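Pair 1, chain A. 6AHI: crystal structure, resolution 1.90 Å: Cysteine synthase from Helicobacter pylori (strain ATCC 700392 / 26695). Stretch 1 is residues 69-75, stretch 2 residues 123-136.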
# COMPACT_ATOMS: atom_id res chain seq x y z
N ILE A 69 -5.15 -23.44 -9.17
CA ILE A 69 -4.51 -23.36 -7.86
C ILE A 69 -5.59 -23.36 -6.78
O ILE A 69 -6.49 -22.52 -6.84
CB ILE A 69 -3.67 -22.07 -7.70
CG1 ILE A 69 -2.69 -21.84 -8.85
CG2 ILE A 69 -2.97 -22.10 -6.34
CD1 ILE A 69 -1.84 -23.05 -9.17
N ILE A 70 -5.44 -24.26 -5.79
CA ILE A 70 -6.30 -24.32 -4.61
C ILE A 70 -5.42 -24.17 -3.35
O ILE A 70 -4.45 -24.88 -3.22
CB ILE A 70 -7.06 -25.66 -4.57
CG1 ILE A 70 -7.69 -26.01 -5.93
CG2 ILE A 70 -8.09 -25.66 -3.45
CD1 ILE A 70 -8.46 -27.29 -5.93
N GLU A 71 -5.81 -23.30 -2.41
CA GLU A 71 -5.07 -23.14 -1.15
C GLU A 71 -6.02 -22.73 -0.03
O GLU A 71 -6.84 -21.83 -0.20
CB GLU A 71 -3.94 -22.13 -1.33
CG GLU A 71 -3.01 -22.00 -0.14
CD GLU A 71 -2.22 -23.23 0.28
OE1 GLU A 71 -2.54 -24.36 -0.20
OE2 GLU A 71 -1.27 -23.06 1.10
N PRO A 72 -5.95 -23.37 1.17
CA PRO A 72 -6.57 -22.80 2.38
C PRO A 72 -5.70 -21.64 2.90
O PRO A 72 -4.49 -21.75 2.91
CB PRO A 72 -6.58 -23.99 3.35
CG PRO A 72 -5.31 -24.74 2.97
CD PRO A 72 -5.27 -24.64 1.45
N THR A 73 -6.33 -20.53 3.29
CA THR A 73 -5.56 -19.36 3.73
C THR A 73 -6.45 -18.50 4.63
O THR A 73 -7.64 -18.54 4.53
CB THR A 73 -4.96 -18.57 2.54
OG1 THR A 73 -4.41 -17.31 2.92
CG2 THR A 73 -5.98 -18.27 1.46
N ALA A 74 -5.82 -17.79 5.56
CA ALA A 74 -6.46 -16.77 6.37
C ALA A 74 -6.19 -15.38 5.76
O ALA A 74 -6.56 -14.38 6.36
CB ALA A 74 -6.01 -16.87 7.82
N GLY A 75 -5.57 -15.33 4.57
CA GLY A 75 -5.75 -14.14 3.73
C GLY A 75 -4.59 -13.84 2.78
O GLY A 75 -4.80 -13.79 1.54
N GLY A 123 -12.07 -23.39 12.34
CA GLY A 123 -10.81 -22.69 12.19
C GLY A 123 -10.14 -22.97 10.85
O GLY A 123 -10.81 -23.28 9.86
N ILE A 124 -8.81 -22.89 10.86
CA ILE A 124 -8.03 -23.08 9.67
C ILE A 124 -8.05 -24.56 9.27
O ILE A 124 -7.99 -24.88 8.09
CB ILE A 124 -6.60 -22.53 9.83
CG1 ILE A 124 -5.92 -22.37 8.47
CG2 ILE A 124 -5.76 -23.37 10.79
CD1 ILE A 124 -6.65 -21.42 7.52
N SER A 125 -8.16 -25.47 10.25
CA SER A 125 -8.14 -26.89 9.98
C SER A 125 -9.33 -27.27 9.09
O SER A 125 -9.21 -28.16 8.26
CB SER A 125 -8.13 -27.68 11.27
OG SER A 125 -7.15 -27.14 12.14
N GLY A 126 -10.49 -26.63 9.31
CA GLY A 126 -11.69 -26.85 8.50
C GLY A 126 -11.47 -26.45 7.04
O GLY A 126 -11.88 -27.17 6.10
N ALA A 127 -10.78 -25.32 6.85
CA ALA A 127 -10.40 -24.83 5.53
C ALA A 127 -9.47 -25.84 4.83
O ALA A 127 -9.67 -26.17 3.65
CB ALA A 127 -9.79 -23.46 5.63
N ILE A 128 -8.47 -26.34 5.58
CA ILE A 128 -7.52 -27.34 5.04
C ILE A 128 -8.29 -28.58 4.55
O ILE A 128 -8.07 -29.04 3.42
CB ILE A 128 -6.43 -27.68 6.06
CG1 ILE A 128 -5.51 -26.48 6.30
CG2 ILE A 128 -5.64 -28.90 5.61
CD1 ILE A 128 -4.76 -26.49 7.61
N LYS A 129 -9.18 -29.12 5.38
CA LYS A 129 -9.92 -30.32 5.03
C LYS A 129 -10.68 -30.09 3.72
O LYS A 129 -10.65 -30.93 2.80
CB LYS A 129 -10.91 -30.73 6.12
CG LYS A 129 -11.82 -31.90 5.74
CD LYS A 129 -12.60 -32.46 6.90
CE LYS A 129 -13.11 -33.86 6.64
NZ LYS A 129 -13.97 -34.32 7.75
N LYS A 130 -11.39 -28.96 3.64
CA LYS A 130 -12.24 -28.69 2.50
C LYS A 130 -11.37 -28.55 1.24
O LYS A 130 -11.72 -29.10 0.19
CB LYS A 130 -13.12 -27.48 2.82
CG LYS A 130 -13.95 -26.93 1.67
CD LYS A 130 -15.24 -27.68 1.40
CE LYS A 130 -16.29 -26.76 0.82
NZ LYS A 130 -17.22 -27.49 -0.07
N SER A 131 -10.24 -27.83 1.35
CA SER A 131 -9.31 -27.66 0.23
C SER A 131 -8.85 -29.02 -0.31
O SER A 131 -8.75 -29.20 -1.52
CB SER A 131 -8.13 -26.75 0.60
OG SER A 131 -7.17 -27.44 1.38
N LYS A 132 -8.57 -29.98 0.59
CA LYS A 132 -8.12 -31.34 0.19
C LYS A 132 -9.18 -32.04 -0.67
O LYS A 132 -8.84 -32.72 -1.64
CB LYS A 132 -7.80 -32.20 1.41
CG LYS A 132 -6.49 -31.89 2.12
CD LYS A 132 -6.26 -32.76 3.34
CE LYS A 132 -5.11 -32.29 4.21
NZ LYS A 132 -3.81 -32.32 3.49
N GLU A 133 -10.46 -31.86 -0.30
CA GLU A 133 -11.61 -32.46 -1.01
C GLU A 133 -11.69 -31.92 -2.44
O GLU A 133 -11.91 -32.66 -3.40
CB GLU A 133 -12.93 -32.15 -0.30
CG GLU A 133 -13.02 -32.64 1.13
CD GLU A 133 -14.34 -32.34 1.81
OE1 GLU A 133 -15.40 -32.39 1.13
OE2 GLU A 133 -14.32 -32.04 3.03
N LEU A 134 -11.53 -30.60 -2.58
CA LEU A 134 -11.62 -29.95 -3.88
C LEU A 134 -10.53 -30.50 -4.81
O LEU A 134 -10.83 -30.85 -5.95
CB LEU A 134 -11.54 -28.44 -3.68
CG LEU A 134 -12.73 -27.83 -2.95
CD1 LEU A 134 -12.41 -26.44 -2.43
CD2 LEU A 134 -13.97 -27.81 -3.83
N ALA A 135 -9.29 -30.63 -4.31
CA ALA A 135 -8.11 -30.99 -5.13
C ALA A 135 -8.28 -32.37 -5.77
O ALA A 135 -7.92 -32.57 -6.94
CB ALA A 135 -6.88 -30.95 -4.27
N GLU A 136 -8.82 -33.31 -4.99
CA GLU A 136 -9.08 -34.67 -5.43
C GLU A 136 -10.12 -34.64 -6.56
O GLU A 136 -10.10 -35.49 -7.44
CB GLU A 136 -9.58 -35.55 -4.27
CG GLU A 136 -9.74 -37.01 -4.64
CD GLU A 136 -10.97 -37.75 -4.10
OE1 GLU A 136 -11.13 -37.78 -2.86
OE2 GLU A 136 -11.76 -38.29 -4.92

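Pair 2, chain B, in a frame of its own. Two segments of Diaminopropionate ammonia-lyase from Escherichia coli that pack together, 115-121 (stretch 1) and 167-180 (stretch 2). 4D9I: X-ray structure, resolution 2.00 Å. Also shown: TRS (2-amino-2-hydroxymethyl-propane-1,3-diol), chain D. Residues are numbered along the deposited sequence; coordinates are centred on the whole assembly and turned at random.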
# COMPACT_ATOMS: atom_id res chain seq x y z
N PHE B 115 24.93 27.64 -12.74
CA PHE B 115 23.49 27.80 -12.53
C PHE B 115 23.15 27.80 -11.05
O PHE B 115 23.46 26.84 -10.35
CB PHE B 115 22.72 26.69 -13.24
CG PHE B 115 22.90 26.71 -14.72
CD1 PHE B 115 22.35 27.73 -15.48
CD2 PHE B 115 23.66 25.73 -15.35
CE1 PHE B 115 22.54 27.77 -16.86
CE2 PHE B 115 23.86 25.77 -16.73
CZ PHE B 115 23.29 26.78 -17.48
N ALA B 116 22.46 28.85 -10.61
CA ALA B 116 22.16 29.02 -9.19
C ALA B 116 20.66 28.94 -8.93
O ALA B 116 19.86 29.56 -9.64
CB ALA B 116 22.74 30.34 -8.68
N THR B 117 20.29 28.17 -7.91
CA THR B 117 18.90 27.81 -7.73
C THR B 117 18.55 27.56 -6.27
O THR B 117 19.34 26.98 -5.54
CB THR B 117 18.61 26.54 -8.56
OG1 THR B 117 18.76 26.86 -9.95
CG2 THR B 117 17.23 26.00 -8.30
N THR B 118 17.37 28.02 -5.86
CA THR B 118 16.72 27.61 -4.61
C THR B 118 15.63 26.57 -4.88
O THR B 118 14.89 26.68 -5.86
CB THR B 118 16.13 28.81 -3.83
OG1 THR B 118 17.19 29.58 -3.26
CG2 THR B 118 15.24 28.32 -2.69
N THR B 119 15.54 25.58 -4.00
CA THR B 119 14.60 24.49 -4.16
C THR B 119 14.26 23.83 -2.83
O THR B 119 15.04 23.86 -1.87
CB THR B 119 15.17 23.39 -5.08
OG1 THR B 119 14.11 22.48 -5.44
CG2 THR B 119 16.31 22.62 -4.37
N ASP B 120 13.09 23.21 -2.78
CA ASP B 120 12.75 22.41 -1.60
C ASP B 120 12.88 20.93 -1.96
O ASP B 120 12.51 20.06 -1.18
CB ASP B 120 11.37 22.77 -1.06
CG ASP B 120 10.27 22.51 -2.07
OD1 ASP B 120 9.09 22.82 -1.76
OD2 ASP B 120 10.58 21.99 -3.17
N GLY B 121 13.39 20.65 -3.16
CA GLY B 121 13.54 19.27 -3.59
C GLY B 121 13.76 19.03 -5.07
O GLY B 121 14.90 18.93 -5.51
N ASN B 167 13.51 30.56 5.47
CA ASN B 167 12.41 29.86 4.82
C ASN B 167 12.59 29.88 3.31
O ASN B 167 13.61 30.36 2.82
CB ASN B 167 11.05 30.42 5.26
CG ASN B 167 10.77 31.83 4.75
OD1 ASN B 167 9.82 32.48 5.20
ND2 ASN B 167 11.58 32.30 3.81
N TYR B 168 11.61 29.37 2.57
CA TYR B 168 11.72 29.31 1.12
C TYR B 168 11.90 30.69 0.51
O TYR B 168 12.87 30.93 -0.21
CB TYR B 168 10.51 28.58 0.49
CG TYR B 168 10.68 28.38 -1.00
CD1 TYR B 168 10.31 29.38 -1.90
CD2 TYR B 168 11.22 27.20 -1.50
CE1 TYR B 168 10.48 29.22 -3.26
CE2 TYR B 168 11.39 27.02 -2.87
CZ TYR B 168 11.02 28.03 -3.74
OH TYR B 168 11.17 27.87 -5.10
N ASP B 169 10.97 31.60 0.81
CA ASP B 169 10.95 32.94 0.22
C ASP B 169 12.25 33.71 0.43
O ASP B 169 12.77 34.33 -0.50
CB ASP B 169 9.76 33.74 0.76
N ASP B 170 12.78 33.67 1.66
CA ASP B 170 14.04 34.34 2.02
C ASP B 170 15.25 33.71 1.34
O ASP B 170 16.12 34.42 0.84
CB ASP B 170 14.26 34.33 3.54
CG ASP B 170 13.18 35.08 4.31
OD1 ASP B 170 12.75 36.16 3.85
OD2 ASP B 170 12.77 34.59 5.38
N THR B 171 15.30 32.38 1.34
CA THR B 171 16.40 31.63 0.73
C THR B 171 16.56 31.93 -0.76
O THR B 171 17.68 31.99 -1.27
CB THR B 171 16.21 30.11 0.96
OG1 THR B 171 16.23 29.84 2.36
CG2 THR B 171 17.31 29.30 0.27
N VAL B 172 15.43 32.13 -1.45
CA VAL B 172 15.43 32.51 -2.87
C VAL B 172 16.17 33.83 -3.06
O VAL B 172 16.94 33.98 -4.01
CB VAL B 172 14.00 32.61 -3.45
CG1 VAL B 172 14.02 33.17 -4.87
CG2 VAL B 172 13.34 31.24 -3.48
N ARG B 173 15.94 34.77 -2.15
CA ARG B 173 16.62 36.07 -2.15
C ARG B 173 18.13 35.91 -1.96
O ARG B 173 18.91 36.57 -2.65
CB ARG B 173 16.01 37.00 -1.08
CG ARG B 173 14.86 37.88 -1.56
CD ARG B 173 13.59 37.09 -1.91
N LEU B 174 18.54 35.01 -1.06
CA LEU B 174 19.96 34.70 -0.90
C LEU B 174 20.58 34.16 -2.20
O LEU B 174 21.72 34.50 -2.53
CB LEU B 174 20.19 33.73 0.26
N THR B 175 19.84 33.34 -2.94
CA THR B 175 20.28 32.83 -4.25
C THR B 175 20.53 33.97 -5.25
O THR B 175 21.55 33.99 -5.92
CB THR B 175 19.32 31.76 -4.82
OG1 THR B 175 19.46 30.55 -4.08
CG2 THR B 175 19.62 31.44 -6.29
N MET B 176 19.59 34.91 -5.33
CA MET B 176 19.69 36.08 -6.22
C MET B 176 20.88 36.95 -5.84
O MET B 176 21.66 37.38 -6.70
CB MET B 176 18.40 36.91 -6.18
CG MET B 176 17.13 36.07 -6.32
SD MET B 176 15.68 37.09 -6.66
CE MET B 176 14.59 36.70 -5.30
N GLN B 177 21.00 37.20 -4.53
CA GLN B 177 22.14 37.92 -3.97
C GLN B 177 23.47 37.34 -4.41
O GLN B 177 24.29 38.04 -5.01
CB GLN B 177 22.07 37.91 -2.43
CG GLN B 177 21.89 39.27 -1.79
CD GLN B 177 22.81 39.45 -0.59
OE1 GLN B 177 22.78 38.67 0.35
NE2 GLN B 177 23.63 40.49 -0.63
N HIS B 178 23.70 36.06 -4.11
CA HIS B 178 24.99 35.42 -4.39
C HIS B 178 25.26 35.31 -5.86
O HIS B 178 26.41 35.42 -6.29
CB HIS B 178 25.08 34.05 -3.72
CG HIS B 178 25.10 34.11 -2.21
ND1 HIS B 178 23.99 33.89 -1.46
CD2 HIS B 178 26.13 34.36 -1.31
CE1 HIS B 178 24.30 34.01 -0.16
NE2 HIS B 178 25.61 34.29 -0.06
N ALA B 179 24.21 35.07 -6.65
CA ALA B 179 24.35 35.02 -8.11
C ALA B 179 24.83 36.36 -8.68
O ALA B 179 25.75 36.39 -9.50
CB ALA B 179 23.04 34.60 -8.76
N GLN B 180 24.21 37.46 -8.26
CA GLN B 180 24.65 38.82 -8.66
C GLN B 180 26.11 39.00 -8.28
O GLN B 180 26.92 39.48 -9.06
CB GLN B 180 23.78 39.89 -7.99
CG GLN B 180 24.11 41.33 -8.38
C TRS D . 7.72 25.01 -5.83
C1 TRS D . 8.09 26.26 -6.64
C2 TRS D . 8.48 24.90 -4.51
C3 TRS D . 8.00 23.83 -6.73
N TRS D . 6.27 25.03 -5.50
O1 TRS D . 7.86 27.42 -5.85
O2 TRS D . 7.83 23.94 -3.66
O3 TRS D . 9.39 23.83 -7.08
O HOH W 1 11.76 26.01 -6.57

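In both pairs a short strand lies almost antiparallel against a helix, the two axes approaching to 7.5 Å at 159° in pair 1 and 165° in pair 2; fourteen central residues superpose with an RMSD of 0.6 Å. The strand positions I70(A) = A116(B) and P72(A) = T118(B) point toward the helix, whereas E71(A) = T117(B) and T73(A) = T119(B) point away. Buried surface is similar, 342 and 353 Å².

The closest backbone approach falls at the same place: the CA atoms of P72(A) and I128(A) are 5.3 Å apart, those of T118(B) and V172(B) 5.4 Å. Pair 1 fills this gap with carbon. The proline ring has no amide hydrogen to offer, and it packs with CB 4.0 Å from CB of A127(A) and CG 3.8 Å from CG1 of I128(A). S131(A) keeps its hydroxyl within the helix, OG donating to O of I128(A) at 2.7 Å, and P72(A) CD rests 3.4 Å from that OG. No hydrogen bond joins the stretches.

Pair 2 puts a polar link at the matched site. OG1 of T118(B) and OG1 of T175(B), the counterpart of S131(A), form a short hydrogen bond of 2.6 Å. T118(B) remains partly apolar: its CG2 lies 3.6 Å from CG2 of V172(B) and over one face of the Y168(B) ring.

Two residues earlier on the strand, bulk is distributed differently. I70(A) extends CD1 to 4.0 Å from CB of L134(A) and 3.8 Å from CA of A135(A). A116(B) is much shorter; its CB meets CB of A179(B) at 4.3 Å and CG2 of T175(B) at 4.1 Å, so the threonine methyl supplies a contact from the helix side. At the position of L134(A), H178(B) turns its end away, and its ND1 donates to O of L174(B) at 2.6 Å.

At the start of the helix, I124(A) and Y168(B) both leave the backbone sideways with chi1 t and bring their ends nearer the loop. CD1 of I124(A) reaches C of T73(A) at 4.1 Å. The larger tyrosine sets its ring edge by N of D120(B), 4.2 Å from CE2, and its OH donates to a water at 2.4 Å from the water O; that water donates to O of T118(B), 3.3 Å from its own O.

The loop turn is the same in both pairs: N of G75(A) donates to OG1 of T73(A) at 2.8 Å, and N of G121(B) to OG1 of T119(B) at 3.0 Å. Both glycines adopt backbone angles that call for glycine.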